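Local structure of RNA methyltransferase, TrmH family (Porphyromonas gingivalis, 2I6D) at residues 99-113 with 128-140. The protein is a knotted TrmH-family (SPOUT) methyltransferase that probably binds RNA and transfers a methyl group to it. Numbering follows the deposited sequence. Where two conformers were deposited one is given.
Sequences PVVEGLTLLLDGVQD and GIRHVWLGTGSAD. With ACY (acetic acid), chain B.
Strands 104-109 and 131-134 run side by side as the two parallel strands of a beta-alpha-beta unit, joined through helix 114-127, in the parallel sheet of the SpoU/TrmH methyltransferase domain. L106 and L108 bond alternately with H131, W133 and G135: W133 N meets L106 O at 2.7 Å, almost straight, and L108 N meets W133 O at 2.9 Å. The indole of W133 lies on the T105 and L107 face of the sheet, clasped between T105 CG2 on one side and P99 CB on the other, both in CH-pi contact with its five-membered ring. In the plane of the ring, W133 NE1 donates to V100 O (3.0 Å), though at a bent 137° and from above the carbonyl plane. The loop 99-103 thus folds back over the start of the second strand. There H131 gives NE2 to E102 OE2 at 2.7 Å; the bond lies in the imidazole plane but meets the carboxylate from above, the two planes 60° apart. V100 CG1 packs over the imidazole face, and R130 NH2 makes a long salt bridge to the same OE2. I129 CD1 presses tightly on L104 CG (3.4 Å) and also touches L106, whose side chain is on the other face of the sheet, where L108 CD1 meets L134 CD2; helix 242-255 covers L104, L106 and I129. Beyond the strands, the type II turn 135-138 brings S138 back against 109-111. S138 OG, turned beside its own backbone N (chi1 -68°), accepts the N-H of V111 (V111 N at 3.0 Å) and donates to L108 O at 2.8 Å, reaching that oxygen from the face opposite to G135 N.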
ATOM      1  N   PRO A  99      -8.628  -5.837 -10.126  1.00 37.62           N
ATOM      2  CA  PRO A  99      -8.008  -4.513 -10.242  1.00 35.56           C
ATOM      3  C   PRO A  99      -8.946  -3.541 -10.955  1.00 34.64           C
ATOM      4  O   PRO A  99      -9.603  -3.914 -11.933  1.00 34.38           O
ATOM      5  CB  PRO A  99      -6.780  -4.775 -11.116  1.00 35.69           C
ATOM      6  CG  PRO A  99      -7.077  -6.027 -11.846  1.00 35.42           C
ATOM      7  CD  PRO A  99      -7.898  -6.856 -10.900  1.00 37.03           C
ATOM      8  N   VAL A 100      -8.974  -2.306 -10.467  1.00 33.65           N
ATOM      9  CA  VAL A 100      -9.852  -1.276 -10.953  1.00 33.41           C
ATOM     10  C   VAL A 100      -8.954  -0.098 -11.365  1.00 32.87           C
ATOM     11  O   VAL A 100      -7.955   0.201 -10.675  1.00 34.63           O
ATOM     12  CB  VAL A 100     -10.868  -0.872  -9.822  1.00 33.27           C
ATOM     13  CG1 VAL A 100     -11.501   0.491 -10.078  1.00 33.55           C
ATOM     14  CG2 VAL A 100     -11.945  -1.965  -9.641  1.00 33.42           C
ATOM     15  N   VAL A 101      -9.265   0.526 -12.502  1.00 31.84           N
ATOM     16  CA  VAL A 101      -8.611   1.799 -12.892  1.00 31.49           C
ATOM     17  C   VAL A 101      -9.594   2.936 -12.644  1.00 31.60           C
ATOM     18  O   VAL A 101     -10.640   2.987 -13.272  1.00 30.19           O
ATOM     19  CB  VAL A 101      -8.158   1.849 -14.394  1.00 31.72           C
ATOM     20  CG1 VAL A 101      -7.392   3.174 -14.697  1.00 34.13           C
ATOM     21  CG2 VAL A 101      -7.270   0.666 -14.765  1.00 32.26           C
ATOM     22  N   GLU A 102      -9.274   3.856 -11.726  1.00 31.86           N
ATOM     23  CA  GLU A 102     -10.114   5.050 -11.551  1.00 33.30           C
ATOM     24  C   GLU A 102      -9.110   6.179 -11.426  1.00 32.56           C
ATOM     25  O   GLU A 102      -8.451   6.302 -10.407  1.00 32.64           O
ATOM     26  CB  GLU A 102     -11.017   4.971 -10.304  1.00 32.58           C
ATOM     27  CG  GLU A 102     -12.130   3.912 -10.434  1.00 37.80           C
ATOM     28  CD  GLU A 102     -12.949   3.645  -9.159  1.00 36.75           C
ATOM     29  OE1 GLU A 102     -14.166   3.369  -9.329  1.00 41.21           O
ATOM     30  OE2 GLU A 102     -12.393   3.676  -8.022  1.00 38.92           O
ATOM     31  N   GLY A 103      -8.960   6.955 -12.495  1.00 32.42           N
ATOM     32  CA  GLY A 103      -7.888   7.928 -12.583  1.00 31.33           C
ATOM     33  C   GLY A 103      -6.512   7.283 -12.688  1.00 30.91           C
ATOM     34  O   GLY A 103      -6.372   6.077 -12.985  1.00 29.82           O
ATOM     35  N   LEU A 104      -5.483   8.087 -12.434  1.00 30.84           N
ATOM     36  CA  LEU A 104      -4.132   7.599 -12.472  1.00 31.93           C
ATOM     37  C   LEU A 104      -3.983   6.480 -11.435  1.00 31.77           C
ATOM     38  O   LEU A 104      -4.308   6.661 -10.239  1.00 31.79           O
ATOM     39  CB  LEU A 104      -3.165   8.747 -12.154  1.00 31.07           C
ATOM     40  CG  LEU A 104      -1.713   8.333 -11.956  1.00 32.06           C
ATOM     41  CD1 LEU A 104      -1.188   7.636 -13.274  1.00 33.37           C
ATOM     42  CD2 LEU A 104      -0.894   9.597 -11.588  1.00 32.63           C
ATOM     43  N   THR A 105      -3.478   5.350 -11.912  1.00 31.68           N
ATOM     44  CA  THR A 105      -3.397   4.118 -11.150  1.00 31.32           C
ATOM     45  C   THR A 105      -1.958   3.638 -11.219  1.00 32.62           C
ATOM     46  O   THR A 105      -1.396   3.510 -12.313  1.00 32.50           O
ATOM     47  CB  THR A 105      -4.337   3.079 -11.783  1.00 31.81           C
ATOM     48  OG1 THR A 105      -5.681   3.582 -11.720  1.00 30.46           O
ATOM     49  CG2 THR A 105      -4.256   1.708 -11.058  1.00 30.88           C
ATOM     50  N   LEU A 106      -1.358   3.380 -10.056  1.00 30.97           N
ATOM     51  CA  LEU A 106       0.015   2.915  -9.988  1.00 30.78           C
ATOM     52  C   LEU A 106       0.074   1.413 -10.026  1.00 30.81           C
ATOM     53  O   LEU A 106      -0.793   0.727  -9.438  1.00 32.06           O
ATOM     54  CB  LEU A 106       0.710   3.411  -8.709  1.00 29.98           C
ATOM     55  CG  LEU A 106       0.633   4.901  -8.481  1.00 30.72           C
ATOM     56  CD1 LEU A 106       1.437   5.189  -7.196  1.00 34.69           C
ATOM     57  CD2 LEU A 106       1.180   5.663  -9.712  1.00 31.97           C
ATOM     58  N   LEU A 107       1.059   0.896 -10.759  0.50 30.56           N
ATOM     59  CA  LEU A 107       1.378  -0.509 -10.675  0.50 30.48           C
ATOM     60  C   LEU A 107       2.833  -0.636 -10.237  0.50 30.61           C
ATOM     61  O   LEU A 107       3.730  -0.088 -10.870  0.50 30.39           O
ATOM     62  CB  LEU A 107       1.149  -1.223 -12.016  0.50 30.51           C
ATOM     63  CG  LEU A 107       1.293  -2.761 -12.049  0.50 31.60           C
ATOM     64  CD1 LEU A 107       2.732  -3.217 -12.008  0.50 32.60           C
ATOM     65  CD2 LEU A 107       0.546  -3.443 -10.960  0.50 34.78           C
ATOM     66  N   LEU A 108       3.048  -1.360  -9.152  1.00 30.25           N
ATOM     67  CA  LEU A 108       4.393  -1.596  -8.637  1.00 31.86           C
ATOM     68  C   LEU A 108       4.822  -2.971  -9.101  1.00 31.65           C
ATOM     69  O   LEU A 108       4.299  -3.984  -8.625  1.00 32.18           O
ATOM     70  CB  LEU A 108       4.399  -1.535  -7.110  1.00 32.26           C
ATOM     71  CG  LEU A 108       3.806  -0.262  -6.497  1.00 33.83           C
ATOM     72  CD1 LEU A 108       4.209  -0.235  -5.030  1.00 36.30           C
ATOM     73  CD2 LEU A 108       4.293   1.010  -7.244  1.00 34.10           C
ATOM     74  N   ASP A 109       5.771  -3.014 -10.036  1.00 31.99           N
ATOM     75  CA  ASP A 109       6.257  -4.300 -10.611  1.00 32.39           C
ATOM     76  C   ASP A 109       7.524  -4.742  -9.875  1.00 32.70           C
ATOM     77  O   ASP A 109       8.611  -4.251 -10.200  1.00 32.96           O
ATOM     78  CB  ASP A 109       6.604  -4.112 -12.107  1.00 32.29           C
ATOM     79  CG  ASP A 109       7.156  -5.378 -12.766  1.00 33.71           C
ATOM     80  OD1 ASP A 109       6.834  -6.494 -12.305  1.00 34.29           O
ATOM     81  OD2 ASP A 109       7.894  -5.268 -13.785  1.00 33.70           O
ATOM     82  N   GLY A 110       7.401  -5.648  -8.906  1.00 32.24           N
ATOM     83  CA  GLY A 110       8.578  -6.183  -8.204  1.00 31.55           C
ATOM     84  C   GLY A 110       9.268  -5.168  -7.303  1.00 30.52           C
ATOM     85  O   GLY A 110      10.493  -5.187  -7.148  1.00 30.39           O
ATOM     86  N   VAL A 111       8.475  -4.296  -6.678  1.00 30.52           N
ATOM     87  CA  VAL A 111       8.991  -3.314  -5.723  1.00 30.23           C
ATOM     88  C   VAL A 111       8.963  -4.022  -4.364  1.00 30.70           C
ATOM     89  O   VAL A 111       7.941  -4.033  -3.651  1.00 29.62           O
ATOM     90  CB  VAL A 111       8.166  -2.020  -5.724  1.00 30.19           C
ATOM     91  CG1 VAL A 111       8.690  -1.041  -4.644  1.00 30.01           C
ATOM     92  CG2 VAL A 111       8.257  -1.348  -7.086  1.00 30.18           C
ATOM     93  N   GLN A 112      10.087  -4.658  -4.044  1.00 30.76           N
ATOM     94  CA  GLN A 112      10.150  -5.596  -2.923  1.00 31.17           C
ATOM     95  C   GLN A 112      10.319  -4.904  -1.586  1.00 30.85           C
ATOM     96  O   GLN A 112       9.917  -5.433  -0.563  1.00 30.11           O
ATOM     97  CB  GLN A 112      11.267  -6.626  -3.119  1.00 32.69           C
ATOM     98  CG  GLN A 112      11.359  -7.101  -4.547  1.00 36.22           C
ATOM     99  CD  GLN A 112      11.895  -8.499  -4.682  1.00 41.78           C
ATOM    100  OE1 GLN A 112      12.795  -8.914  -3.937  1.00 42.27           O
ATOM    101  NE2 GLN A 112      11.339  -9.249  -5.636  1.00 41.50           N
ATOM    102  N   ASP A 113      10.921  -3.730  -1.582  1.00 31.14           N
ATOM    103  CA  ASP A 113      11.276  -3.111  -0.318  1.00 31.45           C
ATOM    104  C   ASP A 113      10.046  -2.540   0.395  1.00 31.74           C
ATOM    105  O   ASP A 113       9.346  -1.701  -0.155  1.00 31.19           O
ATOM    106  CB  ASP A 113      12.320  -2.020  -0.529  1.00 31.76           C
ATOM    107  CG  ASP A 113      12.757  -1.388   0.785  1.00 32.46           C
ATOM    108  OD1 ASP A 113      13.471  -2.045   1.542  1.00 33.65           O
ATOM    109  OD2 ASP A 113      12.356  -0.247   1.067  1.00 34.55           O
ATOM    110  N   GLY A 128      -3.702  11.957  -4.143  1.00 30.91           N
ATOM    111  CA  GLY A 128      -5.104  11.545  -4.364  1.00 31.59           C
ATOM    112  C   GLY A 128      -5.237  10.386  -5.353  1.00 31.46           C
ATOM    113  O   GLY A 128      -6.296  10.215  -5.981  1.00 31.31           O
ATOM    114  N   ILE A 129      -4.169   9.593  -5.506  1.00 30.84           N
ATOM    115  CA  ILE A 129      -4.245   8.338  -6.250  1.00 31.92           C
ATOM    116  C   ILE A 129      -5.226   7.378  -5.555  1.00 31.47           C
ATOM    117  O   ILE A 129      -5.149   7.174  -4.345  1.00 32.29           O
ATOM    118  CB  ILE A 129      -2.836   7.636  -6.327  1.00 33.23           C
ATOM    119  CG1 ILE A 129      -1.828   8.494  -7.118  1.00 34.27           C
ATOM    120  CG2 ILE A 129      -2.952   6.158  -6.824  1.00 33.57           C
ATOM    121  CD1 ILE A 129      -1.585   8.130  -8.523  1.00 36.92           C
ATOM    122  N   ARG A 130      -6.181   6.825  -6.287  1.00 30.31           N
ATOM    123  CA  ARG A 130      -7.183   5.974  -5.642  1.00 31.00           C
ATOM    124  C   ARG A 130      -6.870   4.501  -5.622  1.00 31.11           C
ATOM    125  O   ARG A 130      -7.463   3.747  -4.819  1.00 31.12           O
ATOM    126  CB  ARG A 130      -8.548   6.202  -6.292  1.00 30.95           C
ATOM    127  CG  ARG A 130      -9.078   7.618  -5.960  1.00 35.47           C
ATOM    128  CD  ARG A 130     -10.020   8.091  -7.009  1.00 41.18           C
ATOM    129  NE  ARG A 130     -11.253   7.311  -7.019  1.00 46.35           N
ATOM    130  CZ  ARG A 130     -12.417   7.797  -7.415  1.00 47.41           C
ATOM    131  NH1 ARG A 130     -12.483   9.063  -7.806  1.00 49.35           N
ATOM    132  NH2 ARG A 130     -13.508   7.038  -7.402  1.00 49.32           N
ATOM    133  N   HIS A 131      -5.965   4.071  -6.506  1.00 30.77           N
ATOM    134  CA  HIS A 131      -5.679   2.636  -6.650  1.00 31.28           C
ATOM    135  C   HIS A 131      -4.236   2.402  -6.864  1.00 30.97           C
ATOM    136  O   HIS A 131      -3.605   3.091  -7.673  1.00 31.04           O
ATOM    137  CB  HIS A 131      -6.458   2.001  -7.839  1.00 31.26           C
ATOM    138  CG  HIS A 131      -7.929   1.975  -7.624  1.00 30.51           C
ATOM    139  ND1 HIS A 131      -8.555   0.966  -6.930  1.00 31.37           N
ATOM    140  CD2 HIS A 131      -8.893   2.870  -7.943  1.00 30.41           C
ATOM    141  CE1 HIS A 131      -9.851   1.226  -6.856  1.00 31.28           C
ATOM    142  NE2 HIS A 131     -10.082   2.375  -7.464  1.00 31.66           N
ATOM    143  N   VAL A 132      -3.711   1.419  -6.137  1.00 32.29           N
ATOM    144  CA  VAL A 132      -2.297   1.021  -6.280  1.00 32.29           C
ATOM    145  C   VAL A 132      -2.324  -0.495  -6.433  1.00 31.26           C
ATOM    146  O   VAL A 132      -2.812  -1.233  -5.554  1.00 32.08           O
ATOM    147  CB  VAL A 132      -1.394   1.441  -5.070  1.00 32.22           C
ATOM    148  CG1 VAL A 132       0.004   0.820  -5.184  1.00 33.79           C
ATOM    149  CG2 VAL A 132      -1.285   2.980  -4.951  1.00 33.61           C
ATOM    150  N   TRP A 133      -1.802  -0.965  -7.557  1.00 29.54           N
ATOM    151  CA  TRP A 133      -1.755  -2.382  -7.802  1.00 29.08           C
ATOM    152  C   TRP A 133      -0.362  -2.899  -7.522  1.00 28.78           C
ATOM    153  O   TRP A 133       0.625  -2.182  -7.730  1.00 29.02           O
ATOM    154  CB  TRP A 133      -2.088  -2.698  -9.272  1.00 28.52           C
ATOM    155  CG  TRP A 133      -3.405  -2.201  -9.804  1.00 27.42           C
ATOM    156  CD1 TRP A 133      -4.505  -1.766  -9.098  1.00 28.75           C
ATOM    157  CD2 TRP A 133      -3.755  -2.180 -11.165  1.00 27.91           C
ATOM    158  NE1 TRP A 133      -5.511  -1.425  -9.982  1.00 28.77           N
ATOM    159  CE2 TRP A 133      -5.065  -1.667 -11.261  1.00 28.61           C
ATOM    160  CE3 TRP A 133      -3.062  -2.515 -12.338  1.00 27.60           C
ATOM    161  CZ2 TRP A 133      -5.706  -1.482 -12.491  1.00 26.19           C
ATOM    162  CZ3 TRP A 133      -3.703  -2.338 -13.573  1.00 29.93           C
ATOM    163  CH2 TRP A 133      -5.028  -1.835 -13.628  1.00 27.97           C
ATOM    164  N   LEU A 134      -0.274  -4.137  -7.065  1.00 28.17           N
ATOM    165  CA  LEU A 134       1.009  -4.712  -6.675  1.00 29.54           C
ATOM    166  C   LEU A 134       1.301  -5.959  -7.495  1.00 29.39           C
ATOM    167  O   LEU A 134       0.581  -6.974  -7.432  1.00 30.00           O
ATOM    168  CB  LEU A 134       1.016  -5.010  -5.161  1.00 30.18           C
ATOM    169  CG  LEU A 134       0.804  -3.671  -4.465  1.00 33.35           C
ATOM    170  CD1 LEU A 134      -0.400  -3.648  -3.514  1.00 37.73           C
ATOM    171  CD2 LEU A 134       2.069  -3.085  -3.868  1.00 33.62           C
ATOM    172  N   GLY A 135       2.345  -5.894  -8.300  1.00 28.63           N
ATOM    173  CA  GLY A 135       2.665  -7.029  -9.157  1.00 28.50           C
ATOM    174  C   GLY A 135       3.582  -8.029  -8.500  1.00 30.08           C
ATOM    175  O   GLY A 135       3.865  -7.939  -7.305  1.00 30.06           O
ATOM    176  N   THR A 136       4.072  -8.959  -9.320  1.00 30.04           N
ATOM    177  CA  THR A 136       4.928 -10.054  -8.925  1.00 30.76           C
ATOM    178  C   THR A 136       6.093  -9.604  -8.059  1.00 30.04           C
ATOM    179  O   THR A 136       6.905  -8.796  -8.489  1.00 31.53           O
ATOM    180  CB  THR A 136       5.504 -10.762 -10.197  1.00 31.38           C
ATOM    181  OG1 THR A 136       4.423 -11.277 -10.983  1.00 34.23           O
ATOM    182  CG2 THR A 136       6.471 -11.911  -9.836  1.00 30.22           C
ATOM    183  N   GLY A 137       6.162 -10.125  -6.844  1.00 28.37           N
ATOM    184  CA  GLY A 137       7.328  -9.914  -6.012  1.00 28.55           C
ATOM    185  C   GLY A 137       7.320  -8.612  -5.223  1.00 28.10           C
ATOM    186  O   GLY A 137       8.265  -8.342  -4.497  1.00 29.66           O
ATOM    187  N   SER A 138       6.267  -7.821  -5.339  1.00 26.88           N
ATOM    188  CA  SER A 138       6.154  -6.586  -4.530  1.00 26.60           C
ATOM    189  C   SER A 138       5.848  -6.883  -3.055  1.00 26.34           C
ATOM    190  O   SER A 138       5.344  -7.955  -2.715  1.00 25.20           O
ATOM    191  CB  SER A 138       5.123  -5.638  -5.134  1.00 25.99           C
ATOM    192  OG  SER A 138       5.606  -5.148  -6.380  1.00 28.03           O
ATOM    193  N   ALA A 139       6.222  -5.963  -2.175  1.00 26.01           N
ATOM    194  CA  ALA A 139       6.013  -6.131  -0.728  1.00 27.19           C
ATOM    195  C   ALA A 139       4.533  -6.296  -0.403  1.00 27.73           C
ATOM    196  O   ALA A 139       3.677  -5.806  -1.138  1.00 28.02           O
ATOM    197  CB  ALA A 139       6.608  -4.941   0.042  1.00 26.63           C
ATOM    198  N   ASP A 140       4.236  -7.000   0.685  1.00 28.04           N
ATOM    199  CA  ASP A 140       2.856  -7.208   1.128  1.00 29.37           C
ATOM    200  C   ASP A 140       2.368  -5.936   1.850  1.00 30.05           C
ATOM    201  O   ASP A 140       2.866  -5.622   2.927  1.00 30.84           O
ATOM    202  CB  ASP A 140       2.798  -8.437   2.072  1.00 29.81           C
ATOM    203  CG  ASP A 140       1.384  -8.772   2.561  1.00 29.87           C
ATOM    204  OD1 ASP A 140       0.417  -8.033   2.297  1.00 35.03           O
ATOM    205  OD2 ASP A 140       1.236  -9.816   3.222  1.00 37.98           O
TER
HETATM  206  C   ACY B 301      12.724  -1.880  -4.622  1.00 38.64           C
HETATM  207  O   ACY B 301      11.902  -1.740  -3.742  1.00 36.60           O
HETATM  208  OXT ACY B 301      13.471  -0.953  -5.111  1.00 41.03           O
HETATM  209  CH3 ACY B 301      12.780  -3.285  -5.120  1.00 38.75           C
HETATM  210  O   HOH W   1      -8.211  -2.115  -7.756  1.00 56.38           O
HETATM  211  O   HOH W   2      -6.523   7.796  -9.159  1.00 29.98           O
HETATM  212  O   HOH W   3       4.636  -7.731 -11.935  1.00 41.82           O
HETATM  213  O   HOH W   4       8.670  -8.348 -11.225  1.00 49.97           O